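Local coordinates for protein aldose 1-epimerase (Caenorhabditis elegans, PDB 1LUR) that probably interconverts the alpha and beta anomers of aldose sugars as a galactose mutarotase-like aldose 1-epimerase, at residues His186-Glu191 and Tyr255-Glu261; Leu267-Tyr273 and Gln329-Phe335. All blocks are in the same frame, centred on the assembly; numbering follows the deposited sequence.

How the contacts relate
From the N terminus, the first of the four segments reached is 186-191, mostly on strand 187-192, and contact 1 closes when residues 255-261 return antiparallel beside it after a 63-residue excursion. A short turn then leads into strand 265-271, which pairs with strand 256-259 on its other edge. Contact 2 closes the second loop, of 55 residues, when 329-335 near the C terminus lies against 267-273. The loops follow in series and neither crosses nor encloses the other. Their centres are 13 Å apart, and Phe258 O to Leu267 N and Leu256 O to Ile269 N are probable hydrogen bonds joining them into four consecutive strands of one large antiparallel sheet.

Contact 1: residues His186-Glu191 and Tyr255-Glu261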
loop_
_atom_site.group_PDB
_atom_site.type_symbol
_atom_site.label_atom_id
_atom_site.label_comp_id
_atom_site.label_asym_id
_atom_site.label_seq_id
_atom_site.Cartn_x
_atom_site.Cartn_y
_atom_site.Cartn_z
ATOM N N HIS A 186 17.213 -8.766 -1.545
ATOM C CA HIS A 186 16.809 -7.978 -0.386
ATOM C C HIS A 186 16.417 -8.899 0.761
ATOM O O HIS A 186 15.912 -10.001 0.541
ATOM C CB HIS A 186 15.614 -7.087 -0.723
ATOM C CG HIS A 186 15.969 -5.849 -1.479
ATOM N ND1 HIS A 186 16.569 -5.878 -2.719
ATOM C CD2 HIS A 186 15.783 -4.541 -1.180
ATOM C CE1 HIS A 186 16.735 -4.641 -3.154
ATOM N NE2 HIS A 186 16.266 -3.812 -2.239
ATOM N N PHE A 187 16.655 -8.447 1.986
ATOM C CA PHE A 187 16.315 -9.238 3.157
ATOM C C PHE A 187 15.002 -8.710 3.706
ATOM O O PHE A 187 14.734 -7.508 3.650
ATOM C CB PHE A 187 17.389 -9.114 4.237
ATOM C CG PHE A 187 18.604 -9.961 3.994
ATOM C CD1 PHE A 187 19.491 -9.660 2.965
ATOM C CD2 PHE A 187 18.869 -11.057 4.805
ATOM C CE1 PHE A 187 20.626 -10.438 2.752
ATOM C CE2 PHE A 187 19.999 -11.841 4.601
ATOM C CZ PHE A 187 20.879 -11.528 3.573
ATOM N N LEU A 188 14.184 -9.609 4.236
ATOM C CA LEU A 188 12.902 -9.214 4.793
ATOM C C LEU A 188 12.640 -9.980 6.076
ATOM O O LEU A 188 12.870 -11.188 6.151
ATOM C CB LEU A 188 11.780 -9.485 3.786
ATOM C CG LEU A 188 10.367 -9.009 4.141
ATOM C CD1 LEU A 188 10.348 -7.491 4.302
ATOM C CD2 LEU A 188 9.403 -9.437 3.039
ATOM N N GLU A 189 12.173 -9.266 7.092
ATOM C CA GLU A 189 11.871 -9.868 8.381
ATOM C C GLU A 189 10.529 -9.324 8.849
ATOM O O GLU A 189 10.333 -8.110 8.924
ATOM C CB GLU A 189 12.964 -9.536 9.400
ATOM C CG GLU A 189 12.697 -10.086 10.787
ATOM C CD GLU A 189 13.971 -10.287 11.586
ATOM O OE1 GLU A 189 14.770 -11.174 11.216
ATOM O OE2 GLU A 189 14.175 -9.560 12.579
HETATM N N MSE A 190 9.604 -10.227 9.160
HETATM C CA MSE A 190 8.279 -9.826 9.614
HETATM C C MSE A 190 7.762 -10.579 10.822
HETATM O O MSE A 190 7.993 -11.778 10.975
HETATM C CB MSE A 190 7.263 -10.012 8.490
HETATM C CG MSE A 190 6.850 -8.750 7.775
HETATM SE SE MSE A 190 5.124 -9.022 6.932
HETATM C CE MSE A 190 3.985 -8.472 8.393
ATOM N N GLU A 191 7.043 -9.866 11.677
ATOM C CA GLU A 191 6.478 -10.471 12.866
ATOM C C GLU A 191 5.101 -10.974 12.429
ATOM O O GLU A 191 4.073 -10.394 12.781
ATOM C CB GLU A 191 6.329 -9.432 13.976
ATOM C CG GLU A 191 7.612 -8.693 14.319
ATOM C CD GLU A 191 8.769 -9.631 14.592
ATOM O OE1 GLU A 191 8.574 -10.605 15.351
ATOM O OE2 GLU A 191 9.872 -9.389 14.053
ATOM N N TYR A 255 7.117 -4.097 12.947
ATOM C CA TYR A 255 6.515 -5.354 12.513
ATOM C C TYR A 255 7.169 -5.875 11.248
ATOM O O TYR A 255 7.066 -7.059 10.928
ATOM C CB TYR A 255 5.024 -5.168 12.256
ATOM C CG TYR A 255 4.259 -4.718 13.467
ATOM C CD1 TYR A 255 4.419 -5.361 14.695
ATOM C CD2 TYR A 255 3.360 -3.655 13.390
ATOM C CE1 TYR A 255 3.705 -4.959 15.816
ATOM C CE2 TYR A 255 2.641 -3.246 14.505
ATOM C CZ TYR A 255 2.819 -3.902 15.715
ATOM O OH TYR A 255 2.109 -3.493 16.824
ATOM N N LEU A 256 7.840 -4.983 10.530
ATOM C CA LEU A 256 8.510 -5.351 9.296
ATOM C C LEU A 256 9.797 -4.565 9.085
ATOM O O LEU A 256 9.851 -3.361 9.334
ATOM C CB LEU A 256 7.566 -5.136 8.110
ATOM C CG LEU A 256 8.129 -5.285 6.693
ATOM C CD1 LEU A 256 6.990 -5.551 5.721
ATOM C CD2 LEU A 256 8.882 -4.025 6.290
ATOM N N ARG A 257 10.825 -5.267 8.620
ATOM C CA ARG A 257 12.134 -4.678 8.350
ATOM C C ARG A 257 12.533 -5.172 6.963
ATOM O O ARG A 257 12.581 -6.378 6.715
ATOM C CB ARG A 257 13.146 -5.142 9.402
ATOM C CG ARG A 257 12.658 -4.941 10.837
ATOM C CD ARG A 257 13.541 -5.664 11.850
ATOM N NE ARG A 257 12.935 -5.718 13.182
ATOM C CZ ARG A 257 11.821 -6.388 13.477
ATOM N NH1 ARG A 257 11.181 -7.070 12.534
ATOM N NH2 ARG A 257 11.344 -6.378 14.716
ATOM N N PHE A 258 12.806 -4.235 6.063
ATOM C CA PHE A 258 13.194 -4.539 4.688
ATOM C C PHE A 258 14.508 -3.805 4.431
ATOM O O PHE A 258 14.599 -2.595 4.642
ATOM C CB PHE A 258 12.088 -4.033 3.752
ATOM C CG PHE A 258 12.253 -4.427 2.309
ATOM C CD1 PHE A 258 12.505 -5.749 1.951
ATOM C CD2 PHE A 258 12.090 -3.482 1.301
ATOM C CE1 PHE A 258 12.588 -6.120 0.606
ATOM C CE2 PHE A 258 12.170 -3.841 -0.043
ATOM C CZ PHE A 258 12.420 -5.166 -0.392
ATOM N N TRP A 259 15.533 -4.522 3.982
ATOM C CA TRP A 259 16.811 -3.867 3.727
ATOM C C TRP A 259 17.657 -4.512 2.640
ATOM O O TRP A 259 17.387 -5.630 2.194
ATOM C CB TRP A 259 17.614 -3.796 5.033
ATOM C CG TRP A 259 18.114 -5.127 5.525
ATOM C CD1 TRP A 259 19.311 -5.718 5.222
ATOM C CD2 TRP A 259 17.428 -6.038 6.393
ATOM N NE1 TRP A 259 19.412 -6.937 5.850
ATOM C CE2 TRP A 259 18.270 -7.158 6.575
ATOM C CE3 TRP A 259 16.182 -6.018 7.034
ATOM C CZ2 TRP A 259 17.906 -8.249 7.374
ATOM C CZ3 TRP A 259 15.821 -7.105 7.830
ATOM C CH2 TRP A 259 16.681 -8.203 7.991
ATOM N N SER A 260 18.690 -3.784 2.228
ATOM C CA SER A 260 19.619 -4.230 1.196
ATOM C C SER A 260 21.060 -4.073 1.680
ATOM O O SER A 260 21.513 -2.955 1.933
ATOM C CB SER A 260 19.419 -3.399 -0.073
ATOM O OG SER A 260 20.556 -3.477 -0.916
ATOM N N GLU A 261 21.778 -5.188 1.815
ATOM C CA GLU A 261 23.165 -5.126 2.269
ATOM C C GLU A 261 23.963 -4.332 1.248
ATOM O O GLU A 261 24.975 -3.710 1.577
ATOM C CB GLU A 261 23.755 -6.533 2.421
ATOM C CG GLU A 261 23.090 -7.363 3.511
ATOM C CD GLU A 261 23.642 -8.774 3.600
ATOM O OE1 GLU A 261 23.823 -9.412 2.541
ATOM O OE2 GLU A 261 23.874 -9.254 4.731
#
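His186 sets its CB 3.4 Å from CE1 of Phe258, the two rings nearly parallel but slid apart, while Ser260 CB rests over one imidazole face. On the partly exposed side, the Phe187 and Trp259 rings are near parallel (14°) but barely overlap; Phe187 CB lies over the indole, though its closeness is doubtful. Trp259 CG, lodged between backbone N and carbonyl carbon (chi1 70°), brings the broad ring back across the neighbouring strand. Paired backbone bonds at Phe187-Trp259 and Glu189-Arg257 keep the strands in step. Leu188, on the buried side, touches Phe258 CD1 with its CD1 at 3.6 Å, a branched chain beside a ring. Glu189 places OE2 above the Arg257 guanidinium, 3.9 Å from NH1, a long salt bridge to which no N-H points. Selenomethionine Met190 is flexible; its CG lies 3.7 Å from Leu256 CB. Glu191 returns OE2 to within 3.1 Å of Arg257 NH1, but the N-H points poorly at it (134°), so the hydrogen bond within this salt bridge is weak; two carboxylates would together offset the arginine's charge. In the large antiparallel sheet, Leu188 and Met190 pack on strand 275-279, backbone bonds reach Lys222 and Leu224, and Tyr255 and Leu256 both face Ile269 of strand 265-271, a classic beta bulge.

Contact 2: residues Leu267-Tyr273 and Gln329-Phe335; sequences LSITTSY and QEIVYTF
Tyr273 and Gln329 cross at one end of an antiparallel strand pair within the large sheet of this galactose mutarotase-type beta-sandwich. The glutamine's CB and CG lie over one face of the phenol ring, CB 3.8 Å from its centroid in a CH-pi contact, while Ile331 CG1 approaches the ring edge. Tyr273 OH is hydrogen-bonded to His157 ND1 and Tyr327 OH. Replacing Tyr273 by an alanine is likely to uncover the Gln329 methylenes and leave His157 and Tyr327 without that hydroxyl. Further along, the buried side chains point the same way: Ile269 CD1 lies 3.6 Å from Tyr333 CE2, and Leu267 CD1 meets the edge of that ring. Such branched and aromatic groups suit this face: Ile269 packs on Ile302 and Ile331 on Pro304 of strand 300-305, while Leu267 and Tyr333 meet Trp175. On the other face Thr270 CG2 lies a tight 3.4 Å from Val332 CB, with Thr270 OG1 (chi1 -172°) directed to Ser253 O. Small hydroxyl residues suit the strand's end: Thr271 OG1 accepts from Tyr273 N in an ST turn and, with Ser272 N, donates to Glu330 O. Ser272 OG accepts from Glu330 N at 2.9 Å and donates to Gln329 OE1 at 2.6 Å, approaching from above the amide plane.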
loop_
_atom_site.group_PDB
_atom_site.type_symbol
_atom_site.label_atom_id
_atom_site.label_comp_id
_atom_site.label_asym_id
_atom_site.label_seq_id
_atom_site.Cartn_x
_atom_site.Cartn_y
_atom_site.Cartn_z
ATOM N N LEU A 267 14.528 -0.273 5.825
ATOM C CA LEU A 267 13.194 0.282 6.003
ATOM C C LEU A 267 12.472 -0.547 7.052
ATOM O O LEU A 267 12.425 -1.772 6.950
ATOM C CB LEU A 267 12.414 0.225 4.686
ATOM C CG LEU A 267 10.891 0.352 4.788
ATOM C CD1 LEU A 267 10.544 1.738 5.309
ATOM C CD2 LEU A 267 10.238 0.110 3.434
ATOM N N SER A 268 11.931 0.113 8.070
ATOM C CA SER A 268 11.209 -0.583 9.125
ATOM C C SER A 268 9.814 0.022 9.140
ATOM O O SER A 268 9.650 1.224 8.921
ATOM C CB SER A 268 11.883 -0.380 10.486
ATOM O OG SER A 268 11.689 0.939 10.963
ATOM N N ILE A 269 8.814 -0.805 9.401
ATOM C CA ILE A 269 7.436 -0.330 9.430
ATOM C C ILE A 269 6.637 -0.738 10.659
ATOM O O ILE A 269 6.812 -1.822 11.212
ATOM C CB ILE A 269 6.659 -0.844 8.186
ATOM C CG1 ILE A 269 7.245 -0.232 6.917
ATOM C CG2 ILE A 269 5.172 -0.526 8.318
ATOM C CD1 ILE A 269 6.628 -0.783 5.636
ATOM N N THR A 270 5.761 0.160 11.083
ATOM C CA THR A 270 4.897 -0.069 12.225
ATOM C C THR A 270 3.579 0.501 11.706
ATOM O O THR A 270 3.558 1.550 11.060
ATOM C CB THR A 270 5.362 0.676 13.493
ATOM O OG1 THR A 270 4.570 0.237 14.603
ATOM C CG2 THR A 270 5.213 2.176 13.345
ATOM N N THR A 271 2.485 -0.202 11.946
ATOM C CA THR A 271 1.195 0.273 11.472
ATOM C C THR A 271 0.061 -0.155 12.372
ATOM O O THR A 271 0.181 -1.114 13.135
ATOM C CB THR A 271 0.916 -0.248 10.040
ATOM O OG1 THR A 271 -0.409 0.127 9.638
ATOM C CG2 THR A 271 1.038 -1.771 9.989
ATOM N N SER A 272 -1.043 0.575 12.281
ATOM C CA SER A 272 -2.222 0.289 13.076
ATOM C C SER A 272 -3.001 -0.816 12.380
ATOM O O SER A 272 -3.818 -1.498 13.005
ATOM C CB SER A 272 -3.086 1.543 13.196
ATOM O OG SER A 272 -3.383 2.076 11.911
ATOM N N TYR A 273 -2.750 -0.986 11.083
ATOM C CA TYR A 273 -3.435 -2.018 10.309
ATOM C C TYR A 273 -3.039 -3.399 10.831
ATOM O O TYR A 273 -1.923 -3.592 11.320
ATOM C CB TYR A 273 -3.094 -1.910 8.814
ATOM C CG TYR A 273 -3.787 -0.763 8.086
ATOM C CD1 TYR A 273 -3.092 0.396 7.746
ATOM C CD2 TYR A 273 -5.140 -0.837 7.754
ATOM C CE1 TYR A 273 -3.726 1.461 7.096
ATOM C CE2 TYR A 273 -5.787 0.223 7.100
ATOM C CZ TYR A 273 -5.071 1.367 6.778
ATOM O OH TYR A 273 -5.694 2.419 6.151
ATOM N N GLN A 329 -6.241 5.328 10.673
ATOM C CA GLN A 329 -5.147 4.357 10.636
ATOM C C GLN A 329 -3.876 5.097 10.247
ATOM O O GLN A 329 -3.937 6.192 9.689
ATOM C CB GLN A 329 -5.410 3.269 9.587
ATOM C CG GLN A 329 -6.701 2.472 9.759
ATOM C CD GLN A 329 -6.714 1.602 11.008
ATOM O OE1 GLN A 329 -5.699 1.015 11.384
ATOM N NE2 GLN A 329 -7.882 1.489 11.635
ATOM N N GLU A 330 -2.726 4.502 10.541
ATOM C CA GLU A 330 -1.460 5.130 10.201
ATOM C C GLU A 330 -0.399 4.093 9.871
ATOM O O GLU A 330 -0.480 2.932 10.290
ATOM C CB GLU A 330 -0.958 6.030 11.343
ATOM C CG GLU A 330 -0.404 5.290 12.544
ATOM C CD GLU A 330 0.428 6.183 13.462
ATOM O OE1 GLU A 330 0.947 5.664 14.470
ATOM O OE2 GLU A 330 0.567 7.394 13.178
ATOM N N ILE A 331 0.587 4.530 9.101
ATOM C CA ILE A 331 1.693 3.688 8.681
ATOM C C ILE A 331 2.937 4.532 8.886
ATOM O O ILE A 331 3.018 5.647 8.367
ATOM C CB ILE A 331 1.606 3.336 7.183
ATOM C CG1 ILE A 331 0.249 2.714 6.856
ATOM C CG2 ILE A 331 2.699 2.355 6.828
ATOM C CD1 ILE A 331 0.012 2.504 5.361
ATOM N N VAL A 332 3.897 4.019 9.652
ATOM C CA VAL A 332 5.125 4.764 9.894
ATOM C C VAL A 332 6.319 4.043 9.282
ATOM O O VAL A 332 6.638 2.922 9.677
ATOM C CB VAL A 332 5.381 4.961 11.407
ATOM C CG1 VAL A 332 6.640 5.816 11.617
ATOM C CG2 VAL A 332 4.179 5.630 12.047
ATOM N N TYR A 333 6.953 4.679 8.297
ATOM C CA TYR A 333 8.115 4.103 7.631
ATOM C C TYR A 333 9.354 4.795 8.185
ATOM O O TYR A 333 9.464 6.021 8.118
ATOM C CB TYR A 333 8.088 4.349 6.117
ATOM C CG TYR A 333 6.881 3.822 5.385
ATOM C CD1 TYR A 333 5.644 4.448 5.504
ATOM C CD2 TYR A 333 6.984 2.714 4.542
ATOM C CE1 TYR A 333 4.540 3.989 4.799
ATOM C CE2 TYR A 333 5.885 2.246 3.834
ATOM C CZ TYR A 333 4.669 2.885 3.966
ATOM O OH TYR A 333 3.575 2.430 3.266
ATOM N N THR A 334 10.279 4.018 8.734
ATOM C CA THR A 334 11.504 4.591 9.282
ATOM C C THR A 334 12.659 4.155 8.399
ATOM O O THR A 334 12.845 2.962 8.160
ATOM C CB THR A 334 11.782 4.105 10.719
ATOM O OG1 THR A 334 10.716 4.516 11.582
ATOM C CG2 THR A 334 13.090 4.697 11.234
ATOM N N PHE A 335 13.428 5.123 7.911
ATOM C CA PHE A 335 14.564 4.834 7.053
ATOM C C PHE A 335 15.862 4.978 7.836
ATOM O O PHE A 335 16.044 5.939 8.585
ATOM C CB PHE A 335 14.559 5.771 5.846
ATOM C CG PHE A 335 13.287 5.711 5.051
ATOM C CD1 PHE A 335 12.227 6.567 5.339
ATOM C CD2 PHE A 335 13.127 4.759 4.049
ATOM C CE1 PHE A 335 11.024 6.473 4.645
ATOM C CE2 PHE A 335 11.925 4.654 3.347
ATOM C CZ PHE A 335 10.873 5.514 3.648
#